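PDB 5U1T: separin, which cleaves the MCD1/SCC1 subunit of cohesin as a caspase-like cysteine protease at the onset of anaphase, and is held inactive by securin for most of the cell cycle. Local coordinates for residues Thr105-Ala110 with Leu458-Cys463; Ser122-Tyr127 with Met464-Thr469; Asn755-Val760 with Lys1085-Ile1090; Arg1077-Leu1082 with Ile1109-Glu1114. One frame throughout, in Å; residues are numbered along the deposited sequence.

Contact 1 of 4, residues Thr105-Ala110 with Leu458-Cys463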
loop_
_atom_site.group_PDB
_atom_site.type_symbol
_atom_site.label_atom_id
_atom_site.label_comp_id
_atom_site.label_asym_id
_atom_site.label_seq_id
_atom_site.Cartn_x
_atom_site.Cartn_y
_atom_site.Cartn_z
ATOM N N THR A 105 24.315 -42.653 -19.666
ATOM C CA THR A 105 24.876 -41.335 -19.959
ATOM C C THR A 105 24.256 -40.695 -21.198
ATOM O O THR A 105 24.771 -39.703 -21.706
ATOM C CB THR A 105 26.417 -41.421 -20.152
ATOM O OG1 THR A 105 26.739 -42.463 -21.106
ATOM C CG2 THR A 105 27.120 -41.726 -18.831
ATOM N N ASN A 106 23.156 -41.266 -21.681
ATOM C CA ASN A 106 22.525 -40.815 -22.917
ATOM C C ASN A 106 21.004 -40.934 -22.852
ATOM O O ASN A 106 20.481 -41.831 -22.195
ATOM C CB ASN A 106 23.022 -41.635 -24.133
ATOM C CG ASN A 106 24.528 -41.504 -24.391
ATOM O OD1 ASN A 106 24.962 -40.600 -25.098
ATOM N ND2 ASN A 106 25.320 -42.414 -23.831
ATOM N N LEU A 107 20.288 -40.071 -23.567
ATOM C CA LEU A 107 18.852 -40.250 -23.670
ATOM C C LEU A 107 18.558 -41.564 -24.351
ATOM O O LEU A 107 17.877 -42.438 -23.811
ATOM C CB LEU A 107 18.189 -39.114 -24.445
ATOM C CG LEU A 107 16.667 -39.326 -24.475
ATOM C CD1 LEU A 107 16.024 -39.246 -23.074
ATOM C CD2 LEU A 107 15.977 -38.418 -25.473
ATOM N N PHE A 108 19.094 -41.693 -25.558
ATOM C CA PHE A 108 19.019 -42.925 -26.345
ATOM C C PHE A 108 19.552 -44.100 -25.561
ATOM O O PHE A 108 20.409 -43.936 -24.700
ATOM C CB PHE A 108 19.786 -42.756 -27.654
ATOM C CG PHE A 108 19.596 -41.396 -28.274
ATOM C CD1 PHE A 108 18.521 -41.143 -29.117
ATOM C CD2 PHE A 108 20.458 -40.345 -27.969
ATOM C CE1 PHE A 108 18.340 -39.884 -29.659
ATOM C CE2 PHE A 108 20.281 -39.124 -28.522
ATOM C CZ PHE A 108 19.217 -38.892 -29.369
ATOM N N GLN A 109 19.018 -45.282 -25.851
ATOM C CA GLN A 109 19.416 -46.490 -25.146
ATOM C C GLN A 109 19.945 -47.496 -26.141
ATOM O O GLN A 109 19.555 -47.483 -27.305
ATOM C CB GLN A 109 18.243 -47.060 -24.360
ATOM C CG GLN A 109 17.794 -46.149 -23.234
ATOM C CD GLN A 109 18.841 -46.025 -22.146
ATOM O OE1 GLN A 109 19.543 -45.004 -22.039
ATOM N NE2 GLN A 109 18.966 -47.079 -21.330
ATOM N N ALA A 110 20.856 -48.352 -25.700
ATOM C CA ALA A 110 21.412 -49.359 -26.593
ATOM C C ALA A 110 21.153 -50.734 -26.007
ATOM O O ALA A 110 21.154 -50.905 -24.780
ATOM C CB ALA A 110 22.904 -49.133 -26.806
ATOM N N LEU A 458 9.702 -33.952 -23.174
ATOM C CA LEU A 458 10.334 -32.664 -23.049
ATOM C C LEU A 458 10.849 -32.458 -21.654
ATOM O O LEU A 458 11.898 -31.920 -21.463
ATOM C CB LEU A 458 9.343 -31.572 -23.398
ATOM C CG LEU A 458 9.693 -30.096 -23.295
ATOM C CD1 LEU A 458 10.013 -29.746 -21.871
ATOM C CD2 LEU A 458 10.795 -29.674 -24.215
ATOM N N PHE A 459 10.101 -32.881 -20.663
ATOM C CA PHE A 459 10.566 -32.709 -19.303
ATOM C C PHE A 459 11.485 -33.868 -19.011
ATOM O O PHE A 459 11.090 -34.888 -18.443
ATOM C CB PHE A 459 9.405 -32.614 -18.318
ATOM C CG PHE A 459 9.779 -32.009 -17.011
ATOM C CD1 PHE A 459 9.959 -30.647 -16.898
ATOM C CD2 PHE A 459 9.958 -32.804 -15.893
ATOM C CE1 PHE A 459 10.309 -30.067 -15.676
ATOM C CE2 PHE A 459 10.306 -32.239 -14.667
ATOM C CZ PHE A 459 10.484 -30.871 -14.563
ATOM N N ASN A 460 12.728 -33.684 -19.440
ATOM C CA ASN A 460 13.727 -34.751 -19.480
ATOM C C ASN A 460 15.098 -34.149 -19.256
ATOM O O ASN A 460 15.460 -33.187 -19.926
ATOM C CB ASN A 460 13.660 -35.497 -20.835
ATOM C CG ASN A 460 14.699 -36.606 -20.968
ATOM O OD1 ASN A 460 15.816 -36.374 -21.443
ATOM N ND2 ASN A 460 14.313 -37.825 -20.585
ATOM N N VAL A 461 15.856 -34.719 -18.325
ATOM C CA VAL A 461 17.140 -34.149 -17.932
ATOM C C VAL A 461 18.187 -33.975 -19.056
ATOM O O VAL A 461 19.002 -33.054 -18.965
ATOM C CB VAL A 461 17.778 -34.981 -16.806
ATOM C CG1 VAL A 461 18.288 -36.271 -17.328
ATOM C CG2 VAL A 461 18.909 -34.221 -16.166
ATOM N N TYR A 462 18.193 -34.799 -20.111
ATOM C CA TYR A 462 19.229 -34.631 -21.133
ATOM C C TYR A 462 18.924 -33.382 -21.940
ATOM O O TYR A 462 19.761 -32.896 -22.691
ATOM C CB TYR A 462 19.379 -35.876 -22.052
ATOM C CG TYR A 462 19.939 -37.058 -21.300
ATOM C CD1 TYR A 462 21.295 -37.123 -20.983
ATOM C CD2 TYR A 462 19.113 -38.074 -20.857
ATOM C CE1 TYR A 462 21.812 -38.186 -20.264
ATOM C CE2 TYR A 462 19.604 -39.114 -20.133
ATOM C CZ TYR A 462 20.956 -39.184 -19.844
ATOM O OH TYR A 462 21.450 -40.250 -19.119
ATOM N N CYS A 463 17.733 -32.835 -21.754
ATOM C CA CYS A 463 17.418 -31.529 -22.327
ATOM C C CYS A 463 18.235 -30.377 -21.706
ATOM O O CYS A 463 18.332 -29.311 -22.304
ATOM C CB CYS A 463 15.924 -31.243 -22.198
ATOM S SG CYS A 463 14.905 -32.061 -23.450
#
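Tyr462 lays one face of its ring against the Asn106-Leu107 peptide, and Leu107 covers the part of the ring nearest the main chain. The backbone N of Leu107 sits over the ring centre, 3.5 Å above its plane, while the carbonyl carbon of Asn106 lies over the same face nearer the rim; Thr105 comes close to the ring as well. The opposite face meets Val461 CG1, so the ring is sandwiched between a flat strip of peptide and a methyl group. An aromatic residue suits this place, because the face of a flat ring can lie against the flat peptide. The phenol oxygen ends beside the peptide: Tyr462 OH is 3.2 Å from Asn106 N, but the angle is too poor for a hydrogen bond. From the other segment Leu107 CB touches Tyr462 CD2 at 3.8 Å. The leucine side chain passes on to Asn460, where its methyl CD1 lies 3.3 Å from OD1 and equally far from ND2. That amide is held by its own turn: Asn460 OD1 accepts from Tyr462 N at 3.1 Å, with the donor above the carbonyl plane. Behind the peptide strip, Asn106 is fixed through ND2 to Phe102 O and through OD1 to Asn125 ND2, and Thr105 OG1 bonds to Leu101 O. The result is a buried packing of two interhelical loops in the helical domain, in which an Asx turn leading into a 3-10 turn presents the tyrosine to the loop that follows helix 91-103.

Contact 2 of 4, residues Ser122-Tyr127 with Met464-Thr469; sequences STWNDY and MLRNDT
Arg466 lays its aliphatic stem over Trp124, with CG 3.5 Å from the centroid of the six-membered ring and 16° off the ring normal, a CH-pi contact over the face. It is thus a methylene of the arginine that packs on the ring. The two side chains run obliquely to each other, and the guanidinium plane is turned 73° from the indole. Beside CG, the peptide of Leu465-Arg466 comes up to the indole, Arg466 N standing 3.4 Å from Trp124 CZ2. A bend at chi3 (64°) turns NE away from the extended line of the stem. CD lies 3.2 Å from Thr123 O. Farther out, the side chains of Arg466 and Tyr127 cross at about a right angle, and NH1 is 3.7 Å from Tyr127 CE2, which lies over a face of the guanidinium. Arginine suits this position because its aliphatic stem can cover a tryptophan while its end reaches a polar partner, here Asn72 OD1, bonded to NH2. Thr123 also meets Leu465 through its methyl: CG2 touches Leu465 CD2 at 3.9 Å, these side chains again crossing at about a right angle. Each loop is braced by its own side chains, Ser122 OG taking Trp124 N in an ST turn and Asn467 OD1 gripping both N and OG1 of Thr469. Around the pair, helix 69-87 packs on Tyr127, Leu423 of helix 408-425 touches both Trp124 and Leu465, and Thr469 caps the start of helix 470-485, onto which Met464 also folds.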
loop_
_atom_site.group_PDB
_atom_site.type_symbol
_atom_site.label_atom_id
_atom_site.label_comp_id
_atom_site.label_asym_id
_atom_site.label_seq_id
_atom_site.Cartn_x
_atom_site.Cartn_y
_atom_site.Cartn_z
ATOM N N SER A 122 26.671 -36.242 -29.210
ATOM C CA SER A 122 25.996 -35.157 -28.506
ATOM C C SER A 122 26.928 -34.626 -27.427
ATOM O O SER A 122 27.970 -35.221 -27.162
ATOM C CB SER A 122 24.692 -35.628 -27.870
ATOM O OG SER A 122 24.961 -36.291 -26.649
ATOM N N THR A 123 26.547 -33.536 -26.771
ATOM C CA THR A 123 27.391 -32.996 -25.708
ATOM C C THR A 123 27.495 -34.019 -24.562
ATOM O O THR A 123 28.464 -34.028 -23.801
ATOM C CB THR A 123 26.855 -31.616 -25.180
ATOM O OG1 THR A 123 27.668 -31.155 -24.098
ATOM C CG2 THR A 123 25.411 -31.730 -24.707
ATOM N N TRP A 124 26.500 -34.892 -24.463
ATOM C CA TRP A 124 26.465 -35.877 -23.390
ATOM C C TRP A 124 27.542 -36.948 -23.511
ATOM O O TRP A 124 28.020 -37.452 -22.489
ATOM C CB TRP A 124 25.085 -36.524 -23.335
ATOM C CG TRP A 124 24.073 -35.552 -22.838
ATOM C CD1 TRP A 124 23.139 -34.890 -23.574
ATOM C CD2 TRP A 124 23.927 -35.088 -21.489
ATOM N NE1 TRP A 124 22.405 -34.058 -22.764
ATOM C CE2 TRP A 124 22.872 -34.156 -21.480
ATOM C CE3 TRP A 124 24.578 -35.382 -20.290
ATOM C CZ2 TRP A 124 22.456 -33.501 -20.314
ATOM C CZ3 TRP A 124 24.156 -34.741 -19.126
ATOM C CH2 TRP A 124 23.107 -33.808 -19.148
ATOM N N ASN A 125 27.939 -37.273 -24.745
ATOM C CA ASN A 125 28.880 -38.362 -24.964
ATOM C C ASN A 125 30.131 -38.046 -25.807
ATOM O O ASN A 125 31.012 -38.915 -25.956
ATOM C CB ASN A 125 28.153 -39.561 -25.608
ATOM C CG ASN A 125 27.691 -39.296 -27.055
ATOM O OD1 ASN A 125 28.295 -38.521 -27.802
ATOM N ND2 ASN A 125 26.617 -39.966 -27.452
ATOM N N ASP A 126 30.220 -36.833 -26.362
ATOM C CA ASP A 126 31.207 -36.592 -27.432
ATOM C C ASP A 126 32.665 -36.572 -26.948
ATOM O O ASP A 126 33.593 -36.526 -27.750
ATOM C CB ASP A 126 30.888 -35.296 -28.188
ATOM C CG ASP A 126 30.996 -34.074 -27.326
ATOM O OD1 ASP A 126 31.460 -34.195 -26.170
ATOM O OD2 ASP A 126 30.627 -32.979 -27.818
ATOM N N TYR A 127 32.851 -36.613 -25.636
ATOM C CA TYR A 127 34.180 -36.708 -25.053
ATOM C C TYR A 127 34.637 -38.162 -24.840
ATOM O O TYR A 127 35.716 -38.394 -24.324
ATOM C CB TYR A 127 34.212 -35.930 -23.726
ATOM C CG TYR A 127 33.304 -36.453 -22.627
ATOM C CD1 TYR A 127 33.761 -37.409 -21.721
ATOM C CD2 TYR A 127 31.991 -35.988 -22.480
ATOM C CE1 TYR A 127 32.942 -37.889 -20.702
ATOM C CE2 TYR A 127 31.158 -36.458 -21.448
ATOM C CZ TYR A 127 31.645 -37.402 -20.562
ATOM O OH TYR A 127 30.856 -37.893 -19.547
ATOM N N MET A 464 18.830 -30.596 -20.534
ATOM C CA MET A 464 19.705 -29.595 -19.933
ATOM C C MET A 464 20.990 -29.359 -20.726
ATOM O O MET A 464 21.666 -28.353 -20.503
ATOM C CB MET A 464 20.073 -29.986 -18.506
ATOM C CG MET A 464 18.873 -30.279 -17.607
ATOM S SD MET A 464 17.716 -28.904 -17.384
ATOM C CE MET A 464 18.893 -27.633 -17.033
ATOM N N LEU A 465 21.315 -30.263 -21.650
ATOM C CA LEU A 465 22.518 -30.162 -22.478
ATOM C C LEU A 465 23.789 -29.854 -21.694
ATOM O O LEU A 465 24.624 -29.083 -22.152
ATOM C CB LEU A 465 22.333 -29.104 -23.561
ATOM C CG LEU A 465 21.363 -29.422 -24.699
ATOM C CD1 LEU A 465 21.298 -28.253 -25.668
ATOM C CD2 LEU A 465 21.756 -30.708 -25.457
ATOM N N ARG A 466 23.929 -30.479 -20.526
ATOM C CA ARG A 466 25.081 -30.289 -19.640
ATOM C C ARG A 466 25.316 -28.819 -19.267
ATOM O O ARG A 466 26.456 -28.359 -19.150
ATOM C CB ARG A 466 26.354 -30.871 -20.266
ATOM C CG ARG A 466 26.400 -32.388 -20.288
ATOM C CD ARG A 466 27.698 -32.897 -20.866
ATOM N NE ARG A 466 28.855 -32.534 -20.053
ATOM C CZ ARG A 466 29.463 -33.342 -19.188
ATOM N NH1 ARG A 466 29.033 -34.579 -18.997
ATOM N NH2 ARG A 466 30.509 -32.909 -18.505
ATOM N N ASN A 467 24.221 -28.093 -19.076
ATOM C CA ASN A 467 24.281 -26.702 -18.694
ATOM C C ASN A 467 24.437 -26.571 -17.182
ATOM O O ASN A 467 23.673 -27.147 -16.415
ATOM C CB ASN A 467 23.031 -25.974 -19.168
ATOM C CG ASN A 467 23.123 -24.483 -18.973
ATOM O OD1 ASN A 467 23.115 -23.992 -17.844
ATOM N ND2 ASN A 467 23.202 -23.751 -20.076
ATOM N N ASP A 468 25.429 -25.812 -16.744
ATOM C CA ASP A 468 25.738 -25.786 -15.319
ATOM C C ASP A 468 25.406 -24.446 -14.656
ATOM O O ASP A 468 26.119 -23.993 -13.760
ATOM C CB ASP A 468 27.215 -26.124 -15.102
ATOM C CG ASP A 468 28.125 -25.256 -15.928
ATOM O OD1 ASP A 468 27.629 -24.232 -16.457
ATOM O OD2 ASP A 468 29.328 -25.595 -16.063
ATOM N N THR A 469 24.320 -23.829 -15.105
ATOM C CA THR A 469 23.855 -22.578 -14.517
ATOM C C THR A 469 22.481 -22.765 -13.882
ATOM O O THR A 469 21.648 -23.471 -14.422
ATOM C CB THR A 469 23.773 -21.449 -15.570
ATOM O OG1 THR A 469 22.664 -21.696 -16.454
ATOM C CG2 THR A 469 25.062 -21.368 -16.366
#

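Contact 3 of 4, residues Asn755-Val760 with Lys1085-Ile1090; sequences NVISAV and KVLNNI
Ile757 and Val760, on the first turns of helix 756-775, pack against Val1086 and Leu1087, late in helix 1075-1088, and Ile1090 in the loop that follows, a helix-helix contact made wholly of aliphatic side chains. Ile757 buries the most surface of any residue and takes part in three of the four side-chain pairs. Its CD1 reaches Val1086 CG1 and Leu1087 CD2, each at 3.6 Å, and its other branch, CG2, meets Ile1090 CD1 at 3.9 Å. With CG1 beside the backbone N (chi1 -57°) and CG2 anti to that N, the forked side chain sends its branches to different neighbours, which explains why a beta-branched residue suits the site. It crosses Val1086 at about a right angle but slides past Leu1087 and Ile1090 in the opposite direction.

The polar bonds run within or beyond the two segments. Lys1085 O accepts from Asn1088 N and Asn1089 N, and Lys1085 NZ bonds to Lys1484 O and Leu1519 O. Asn1108 OD1 takes Ser758 N near the start of the other helix. Val760 also packs on an acidic side chain of another protein chain. Toward Leu1087 it offers its whole branched end: CG1 and CG2 of Val760 both lie 4.0 Å from the one methyl, Leu1087 CD2.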
loop_
_atom_site.group_PDB
_atom_site.type_symbol
_atom_site.label_atom_id
_atom_site.label_comp_id
_atom_site.label_asym_id
_atom_site.label_seq_id
_atom_site.Cartn_x
_atom_site.Cartn_y
_atom_site.Cartn_z
ATOM N N ASN A 755 -7.820 22.712 1.588
ATOM C CA ASN A 755 -8.992 22.158 0.887
ATOM C C ASN A 755 -9.575 20.948 1.596
ATOM O O ASN A 755 -9.471 19.817 1.113
ATOM C CB ASN A 755 -8.636 21.770 -0.541
ATOM C CG ASN A 755 -8.466 22.959 -1.421
ATOM O OD1 ASN A 755 -8.465 24.094 -0.943
ATOM N ND2 ASN A 755 -8.322 22.725 -2.715
ATOM N N VAL A 756 -10.200 21.202 2.733
ATOM C CA VAL A 756 -10.616 20.149 3.628
ATOM C C VAL A 756 -11.611 19.229 2.970
ATOM O O VAL A 756 -11.455 18.016 3.042
ATOM C CB VAL A 756 -11.211 20.725 4.911
ATOM C CG1 VAL A 756 -11.810 19.625 5.764
ATOM C CG2 VAL A 756 -10.133 21.461 5.673
ATOM N N ILE A 757 -12.609 19.796 2.301
ATOM C CA ILE A 757 -13.681 18.986 1.727
ATOM C C ILE A 757 -13.172 18.001 0.685
ATOM O O ILE A 757 -13.336 16.787 0.825
ATOM C CB ILE A 757 -14.768 19.845 1.063
ATOM C CG1 ILE A 757 -15.347 20.850 2.066
ATOM C CG2 ILE A 757 -15.858 18.946 0.454
ATOM C CD1 ILE A 757 -15.876 20.198 3.314
ATOM N N SER A 758 -12.557 18.526 -0.363
ATOM C CA SER A 758 -12.100 17.681 -1.445
ATOM C C SER A 758 -11.021 16.696 -0.939
ATOM O O SER A 758 -10.952 15.568 -1.406
ATOM C CB SER A 758 -11.603 18.543 -2.616
ATOM O OG SER A 758 -10.410 19.215 -2.281
ATOM N N ALA A 759 -10.217 17.090 0.044
ATOM C CA ALA A 759 -9.285 16.129 0.650
ATOM C C ALA A 759 -10.032 14.970 1.314
ATOM O O ALA A 759 -9.596 13.829 1.253
ATOM C CB ALA A 759 -8.384 16.808 1.658
ATOM N N VAL A 760 -11.159 15.270 1.954
ATOM C CA VAL A 760 -11.981 14.227 2.564
ATOM C C VAL A 760 -12.512 13.302 1.479
ATOM O O VAL A 760 -12.491 12.088 1.639
ATOM C CB VAL A 760 -13.168 14.801 3.378
ATOM C CG1 VAL A 760 -14.150 13.699 3.747
ATOM C CG2 VAL A 760 -12.668 15.479 4.624
ATOM N N LYS A 1085 -21.606 21.162 9.045
ATOM C CA LYS A 1085 -22.764 21.275 8.163
ATOM C C LYS A 1085 -22.410 20.838 6.732
ATOM O O LYS A 1085 -23.064 19.952 6.172
ATOM C CB LYS A 1085 -23.308 22.706 8.184
ATOM C CG LYS A 1085 -24.522 22.968 7.299
ATOM C CD LYS A 1085 -25.815 22.410 7.863
ATOM C CE LYS A 1085 -27.001 22.851 6.997
ATOM N NZ LYS A 1085 -28.327 22.289 7.406
ATOM N N VAL A 1086 -21.364 21.430 6.154
ATOM C CA VAL A 1086 -20.986 21.141 4.768
ATOM C C VAL A 1086 -20.657 19.663 4.529
ATOM O O VAL A 1086 -21.206 19.040 3.616
ATOM C CB VAL A 1086 -19.784 21.993 4.324
ATOM C CG1 VAL A 1086 -19.245 21.492 2.996
ATOM C CG2 VAL A 1086 -20.185 23.456 4.223
ATOM N N LEU A 1087 -19.774 19.108 5.359
ATOM C CA LEU A 1087 -19.365 17.714 5.240
ATOM C C LEU A 1087 -20.532 16.740 5.378
ATOM O O LEU A 1087 -20.437 15.585 4.951
ATOM C CB LEU A 1087 -18.291 17.383 6.277
ATOM C CG LEU A 1087 -16.853 17.720 5.863
ATOM C CD1 LEU A 1087 -15.889 17.477 7.001
ATOM C CD2 LEU A 1087 -16.421 16.915 4.639
ATOM N N ASN A 1088 -21.658 17.209 5.867
ATOM C CA ASN A 1088 -22.774 16.326 6.146
ATOM C C ASN A 1088 -23.817 16.374 5.041
ATOM O O ASN A 1088 -24.597 15.466 4.884
ATOM C CB ASN A 1088 -23.407 16.700 7.475
ATOM C CG ASN A 1088 -23.530 15.531 8.416
ATOM O OD1 ASN A 1088 -24.323 14.642 8.200
ATOM N ND2 ASN A 1088 -22.756 15.541 9.476
ATOM N N ASN A 1089 -23.830 17.444 4.272
ATOM C CA ASN A 1089 -24.738 17.549 3.144
ATOM C C ASN A 1089 -24.038 17.169 1.833
ATOM O O ASN A 1089 -24.576 17.381 0.741
ATOM C CB ASN A 1089 -25.321 18.956 3.071
ATOM C CG ASN A 1089 -26.280 19.256 4.229
ATOM O OD1 ASN A 1089 -25.880 19.776 5.283
ATOM N ND2 ASN A 1089 -27.554 18.941 4.031
ATOM N N ILE A 1090 -22.842 16.591 1.958
ATOM C CA ILE A 1090 -22.102 16.050 0.822
ATOM C C ILE A 1090 -22.841 14.906 0.128
ATOM O O ILE A 1090 -23.185 13.911 0.764
ATOM C CB ILE A 1090 -20.717 15.510 1.249
ATOM C CG1 ILE A 1090 -19.813 16.638 1.746
ATOM C CG2 ILE A 1090 -20.060 14.766 0.094
ATOM C CD1 ILE A 1090 -18.322 16.279 1.737
#

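Contact 4 of 4, residues Arg1077-Leu1082 with Ile1109-Glu1114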
loop_
_atom_site.group_PDB
_atom_site.type_symbol
_atom_site.label_atom_id
_atom_site.label_comp_id
_atom_site.label_asym_id
_atom_site.label_seq_id
_atom_site.Cartn_x
_atom_site.Cartn_y
_atom_site.Cartn_z
ATOM N N ARG A 1077 -14.956 29.723 16.391
ATOM C CA ARG A 1077 -16.254 29.292 16.887
ATOM C C ARG A 1077 -17.124 28.813 15.724
ATOM O O ARG A 1077 -17.895 27.868 15.852
ATOM C CB ARG A 1077 -16.952 30.429 17.648
ATOM C CG ARG A 1077 -16.371 30.697 19.030
ATOM C CD ARG A 1077 -17.228 31.645 19.833
ATOM N NE ARG A 1077 -17.296 32.989 19.265
ATOM C CZ ARG A 1077 -16.806 34.078 19.859
ATOM N NH1 ARG A 1077 -16.190 33.977 21.035
ATOM N NH2 ARG A 1077 -16.928 35.268 19.277
ATOM N N HIS A 1078 -16.959 29.477 14.587
ATOM C CA HIS A 1078 -17.768 29.283 13.405
ATOM C C HIS A 1078 -17.285 28.112 12.510
ATOM O O HIS A 1078 -18.094 27.296 12.053
ATOM C CB HIS A 1078 -17.785 30.598 12.623
ATOM C CG HIS A 1078 -18.407 30.498 11.267
ATOM N ND1 HIS A 1078 -19.752 30.269 11.084
ATOM C CD2 HIS A 1078 -17.868 30.610 10.031
ATOM C CE1 HIS A 1078 -20.015 30.236 9.787
ATOM N NE2 HIS A 1078 -18.890 30.447 9.128
ATOM N N MET A 1079 -15.970 28.046 12.272
ATOM C CA MET A 1079 -15.361 27.079 11.363
ATOM C C MET A 1079 -15.705 25.610 11.667
ATOM O O MET A 1079 -15.997 24.864 10.756
ATOM C CB MET A 1079 -13.844 27.258 11.347
ATOM C CG MET A 1079 -13.362 28.525 10.674
ATOM S SD MET A 1079 -14.136 28.866 9.078
ATOM C CE MET A 1079 -12.991 28.146 7.897
ATOM N N PRO A 1080 -15.675 25.183 12.937
ATOM C CA PRO A 1080 -16.086 23.790 13.126
ATOM C C PRO A 1080 -17.545 23.537 12.761
ATOM O O PRO A 1080 -17.855 22.481 12.236
ATOM C CB PRO A 1080 -15.878 23.560 14.622
ATOM C CG PRO A 1080 -14.987 24.652 15.070
ATOM C CD PRO A 1080 -15.266 25.807 14.204
ATOM N N LEU A 1081 -18.434 24.478 13.045
ATOM C CA LEU A 1081 -19.855 24.252 12.795
ATOM C C LEU A 1081 -20.151 24.216 11.302
ATOM O O LEU A 1081 -20.932 23.398 10.841
ATOM C CB LEU A 1081 -20.704 25.326 13.492
ATOM C CG LEU A 1081 -20.566 25.339 15.016
ATOM C CD1 LEU A 1081 -21.116 26.655 15.636
ATOM C CD2 LEU A 1081 -21.236 24.131 15.640
ATOM N N LEU A 1082 -19.516 25.097 10.546
ATOM C CA LEU A 1082 -19.737 25.139 9.119
ATOM C C LEU A 1082 -19.177 23.878 8.466
ATOM O O LEU A 1082 -19.800 23.298 7.578
ATOM C CB LEU A 1082 -19.102 26.380 8.513
ATOM C CG LEU A 1082 -19.297 26.502 7.008
ATOM C CD1 LEU A 1082 -20.703 26.975 6.640
ATOM C CD2 LEU A 1082 -18.250 27.423 6.450
ATOM N N ILE A 1109 -15.307 25.051 0.566
ATOM C CA ILE A 1109 -15.179 26.243 1.404
ATOM C C ILE A 1109 -13.733 26.536 1.781
ATOM O O ILE A 1109 -12.866 25.695 1.586
ATOM C CB ILE A 1109 -15.985 26.075 2.711
ATOM C CG1 ILE A 1109 -15.167 25.323 3.751
ATOM C CG2 ILE A 1109 -17.263 25.296 2.469
ATOM C CD1 ILE A 1109 -14.874 26.147 4.955
ATOM N N SER A 1110 -13.483 27.721 2.340
ATOM C CA SER A 1110 -12.211 28.007 3.034
ATOM C C SER A 1110 -12.242 29.322 3.841
ATOM O O SER A 1110 -13.078 30.209 3.578
ATOM C CB SER A 1110 -11.037 28.058 2.049
ATOM O OG SER A 1110 -9.806 28.071 2.751
ATOM N N THR A 1111 -11.299 29.419 4.790
ATOM C CA THR A 1111 -11.158 30.528 5.741
ATOM C C THR A 1111 -11.255 31.921 5.099
ATOM O O THR A 1111 -11.660 32.901 5.734
ATOM C CB THR A 1111 -9.817 30.392 6.514
ATOM O OG1 THR A 1111 -10.036 29.617 7.699
ATOM C CG2 THR A 1111 -9.234 31.749 6.917
ATOM N N ILE A 1112 -10.930 31.983 3.818
ATOM C CA ILE A 1112 -10.980 33.232 3.080
ATOM C C ILE A 1112 -12.409 33.782 2.963
ATOM O O ILE A 1112 -12.716 34.857 3.496
ATOM C CB ILE A 1112 -10.365 33.042 1.685
ATOM C CG1 ILE A 1112 -9.046 32.247 1.800
ATOM C CG2 ILE A 1112 -10.194 34.387 0.980
ATOM C CD1 ILE A 1112 -8.063 32.777 2.885
ATOM N N THR A 1113 -13.287 33.052 2.281
ATOM C CA THR A 1113 -14.681 33.483 2.179
ATOM C C THR A 1113 -15.308 33.502 3.554
ATOM O O THR A 1113 -16.130 34.374 3.847
ATOM C CB THR A 1113 -15.532 32.577 1.228
ATOM O OG1 THR A 1113 -16.933 32.882 1.386
ATOM C CG2 THR A 1113 -15.245 31.045 1.462
ATOM N N GLU A 1114 -14.901 32.572 4.417
ATOM C CA GLU A 1114 -15.434 32.535 5.785
ATOM C C GLU A 1114 -15.046 33.754 6.614
ATOM O O GLU A 1114 -15.749 34.132 7.554
ATOM C CB GLU A 1114 -14.987 31.270 6.508
ATOM C CG GLU A 1114 -15.820 30.077 6.146
ATOM C CD GLU A 1114 -17.191 30.459 5.599
ATOM O OE1 GLU A 1114 -18.069 30.861 6.398
ATOM O OE2 GLU A 1114 -17.401 30.337 4.365
#
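His1078 NE2 donates to Glu1114 OE1 over 2.9 Å, with an N-H...O angle of 160°. The oxygen lies almost in the imidazole plane, only 5° out of it, and is met on its anti side. The bond joins helix 1075-1088 to the first turn of helix 1111-1127, and histidine suits its place by offering a ring N-H at its edge. Beside this bond the carbon atoms of Glu1114 are wrapped by apolar groups: Met1079 SD lies 3.6 Å from Glu1114 CG, and Leu1082 comes tip to tip with the carboxylate, CD2 being 3.3 Å from Glu1114 CD. Methionine suits this place because its flexible chain, bent at chi2 and chi3, brings CE near Thr1111 OG1, at 3.3 Å. Ile1109 completes the apolar part, its CD1 touching Leu1082 CD2 at 3.9 Å. Within the first segment the helix is kinked at Pro1080, whose nitrogen carries no hydrogen to give to the turn before. The one hydrogen bond across the contact gives the buried carboxylate a directional partner among mainly apolar atoms. The histidine donor, with a long, weak ion pair from OE1 to Arg1117, would probably stabilise the negative charge of that carboxylate.

From the N terminus, the chain passes 105-110 and 122-127 before returning more than 330 residues later at 458-463, which closes contact 1, and at once at 464-469, which closes contact 2. These loops cross, and the contacts touch where Trp124 NE1 meets Tyr462 O and Asn125 ND2 meets Asn106 OD1, tying early interhelical loops to the one between helices 448-458 and 470-485. Contacts 3 and 4 follow in series, far from both. Contact 3 opens at 755-760 and contact 4 at 1077-1082; 1085-1090 closes contact 3 and 1109-1114 contact 4, so these cross too. They touch at Val1086 and Ile1109, joining helix 1075-1088 to helices 756-775 and 1111-1127.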